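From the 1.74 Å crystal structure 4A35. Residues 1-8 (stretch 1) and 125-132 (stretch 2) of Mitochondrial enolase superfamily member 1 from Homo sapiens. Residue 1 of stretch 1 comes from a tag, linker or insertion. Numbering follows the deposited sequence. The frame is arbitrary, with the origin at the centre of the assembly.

Stretch 1 (1-8) SMVRGRIS
Stretch 2 125-132: DLWAKQEG

Residues 1-6 form an irregular loop, bent at Met2 (-103/13), extended at Val3 (-75/133) and Arg4 (-157/163), and with positive phi at Gly5 (95/152), before the strand begins at Ile7, while Asp125 onward is the end of a helix, with phi/psi near -62/-46 through Lys129. Gly132 closes that helix in a Schellman motif at phi/psi 68/34, its N 3.0 Å from Lys129 O. In register, Met2 CA lies 5.5 Å from Glu131 CA and Val3 CA 5.9 Å from Gln130 CA; Ile7 reaches back to Leu126 (CG1 to CD2, 4.3 Å), so the chain runs against the helix direction.

Gln130 (chi1 m, chi2 t, chi3 -12°) points toward the segment, and its amide imitates a strand neighbour: OE1 accepts from Arg4 N at 2.9 Å and NE2 donates to Arg4 O at 2.9 Å. Glu131 (m, m) curls its carboxylate back to the N-terminus, where OE1 takes Met2 N at 3.2 Å and OE2 takes the OG of tag-derived Ser1 at 3.1 Å. Trp127 NE1 (chi1 t, chi2 17°) also donates to Glu131 OE2, at 3.1 Å, so this oxygen accepts from both Ser1 OG and the indole.

Val3 (t) sets CG2 obliquely against the indole, 3.4 Å from Trp127 CD1. Arg4 (p, m, t) folds back: NH1 binds Met2 O at 2.7 Å and, weakly, Gln130 O at 3.2 Å, with Gln130 CB over one guanidinium face.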

# COMPACT_ATOMS: atom_id res chain seq x y z
N SER A 1 -19.78 -30.68 8.55
CA SER A 1 -19.71 -29.28 8.98
C SER A 1 -20.91 -28.87 9.85
O SER A 1 -22.06 -29.24 9.59
CB SER A 1 -19.60 -28.35 7.78
OG SER A 1 -19.47 -27.00 8.20
N MET A 2 -20.61 -28.05 10.87
CA MET A 2 -21.54 -27.52 11.87
C MET A 2 -21.88 -26.04 11.56
O MET A 2 -22.48 -25.36 12.40
CB MET A 2 -20.88 -27.63 13.26
CG MET A 2 -20.74 -29.08 13.76
SD MET A 2 -21.27 -29.20 15.47
CE MET A 2 -19.79 -28.66 16.31
N VAL A 3 -21.54 -25.57 10.34
CA VAL A 3 -21.73 -24.18 9.91
C VAL A 3 -23.20 -23.92 9.61
O VAL A 3 -23.84 -24.69 8.89
CB VAL A 3 -20.80 -23.85 8.71
CG1 VAL A 3 -21.10 -22.47 8.13
CG2 VAL A 3 -19.35 -23.93 9.13
N ARG A 4 -23.72 -22.79 10.13
CA ARG A 4 -25.12 -22.42 9.96
C ARG A 4 -25.28 -20.92 10.14
O ARG A 4 -24.40 -20.26 10.72
CB ARG A 4 -26.00 -23.18 11.00
CG ARG A 4 -25.78 -22.75 12.48
CD ARG A 4 -24.68 -23.54 13.19
NE ARG A 4 -24.39 -23.03 14.54
CZ ARG A 4 -23.51 -23.57 15.38
NH1 ARG A 4 -22.81 -24.65 15.03
NH2 ARG A 4 -23.32 -23.04 16.59
N GLY A 5 -26.40 -20.40 9.68
CA GLY A 5 -26.72 -19.01 9.89
C GLY A 5 -26.35 -18.05 8.79
O GLY A 5 -25.45 -18.30 8.00
N ARG A 6 -27.13 -16.98 8.73
CA ARG A 6 -26.96 -15.84 7.85
C ARG A 6 -26.36 -14.71 8.67
O ARG A 6 -26.87 -14.41 9.75
CB ARG A 6 -28.29 -15.42 7.20
CG ARG A 6 -28.06 -14.43 6.06
CD ARG A 6 -29.29 -14.17 5.21
NE ARG A 6 -29.79 -15.38 4.54
CZ ARG A 6 -29.62 -15.68 3.25
NH1 ARG A 6 -28.89 -14.89 2.47
NH2 ARG A 6 -30.15 -16.78 2.75
N ILE A 7 -25.29 -14.08 8.17
CA ILE A 7 -24.66 -12.97 8.88
C ILE A 7 -25.68 -11.80 8.86
O ILE A 7 -26.14 -11.43 7.80
CB ILE A 7 -23.28 -12.62 8.28
CG1 ILE A 7 -22.30 -13.75 8.69
CG2 ILE A 7 -22.81 -11.23 8.78
CD1 ILE A 7 -21.24 -13.98 7.81
N SER A 8 -26.14 -11.37 10.04
CA SER A 8 -27.24 -10.42 10.15
C SER A 8 -26.81 -9.05 10.60
O SER A 8 -27.49 -8.08 10.27
CB SER A 8 -28.29 -10.97 11.12
OG SER A 8 -27.67 -11.31 12.34
N ASP A 125 -13.02 -16.41 13.10
CA ASP A 125 -13.39 -16.61 14.53
C ASP A 125 -14.75 -17.27 14.63
O ASP A 125 -14.89 -18.32 15.29
CB ASP A 125 -13.38 -15.28 15.29
CG ASP A 125 -13.71 -15.44 16.78
OD1 ASP A 125 -13.00 -16.23 17.48
OD2 ASP A 125 -14.63 -14.73 17.25
N LEU A 126 -15.72 -16.75 13.87
CA LEU A 126 -17.07 -17.28 13.85
C LEU A 126 -17.11 -18.74 13.37
O LEU A 126 -17.74 -19.60 14.02
CB LEU A 126 -17.92 -16.39 12.93
CG LEU A 126 -19.38 -16.81 12.73
CD1 LEU A 126 -20.15 -16.96 14.08
CD2 LEU A 126 -20.09 -15.81 11.79
N TRP A 127 -16.44 -19.03 12.26
CA TRP A 127 -16.40 -20.37 11.68
C TRP A 127 -15.79 -21.36 12.70
O TRP A 127 -16.40 -22.40 13.00
CB TRP A 127 -15.57 -20.32 10.36
CG TRP A 127 -15.49 -21.63 9.63
CD1 TRP A 127 -16.29 -22.73 9.81
CD2 TRP A 127 -14.55 -21.98 8.60
NE1 TRP A 127 -15.90 -23.74 8.96
CE2 TRP A 127 -14.89 -23.28 8.16
CE3 TRP A 127 -13.56 -21.27 7.90
CZ2 TRP A 127 -14.17 -23.94 7.15
CZ3 TRP A 127 -12.88 -21.91 6.87
CH2 TRP A 127 -13.20 -23.22 6.49
N ALA A 128 -14.62 -21.01 13.27
CA ALA A 128 -13.92 -21.89 14.24
C ALA A 128 -14.80 -22.12 15.48
O ALA A 128 -14.97 -23.25 15.91
CB ALA A 128 -12.58 -21.30 14.63
N LYS A 129 -15.47 -21.08 15.95
CA LYS A 129 -16.40 -21.23 17.09
C LYS A 129 -17.59 -22.14 16.75
O LYS A 129 -17.96 -22.97 17.59
CB LYS A 129 -16.92 -19.87 17.58
CG LYS A 129 -15.90 -19.00 18.34
CD LYS A 129 -16.50 -17.61 18.61
CE LYS A 129 -15.64 -16.86 19.62
NZ LYS A 129 -15.96 -15.40 19.64
N GLN A 130 -18.22 -21.96 15.55
CA GLN A 130 -19.36 -22.83 15.19
C GLN A 130 -18.92 -24.30 15.06
O GLN A 130 -19.72 -25.21 15.34
CB GLN A 130 -20.04 -22.37 13.90
CG GLN A 130 -20.80 -21.05 14.03
CD GLN A 130 -21.76 -20.88 12.89
OE1 GLN A 130 -21.73 -21.62 11.90
NE2 GLN A 130 -22.66 -19.90 12.98
N GLU A 131 -17.63 -24.53 14.68
CA GLU A 131 -17.04 -25.87 14.57
C GLU A 131 -16.51 -26.41 15.93
O GLU A 131 -16.16 -27.60 16.02
CB GLU A 131 -15.90 -25.88 13.52
CG GLU A 131 -16.34 -25.51 12.11
CD GLU A 131 -17.09 -26.52 11.25
OE1 GLU A 131 -17.66 -27.47 11.83
OE2 GLU A 131 -17.09 -26.37 10.01
N GLY A 132 -16.49 -25.56 16.97
CA GLY A 132 -16.08 -25.92 18.32
C GLY A 132 -14.61 -26.24 18.43
O GLY A 132 -14.21 -27.11 19.21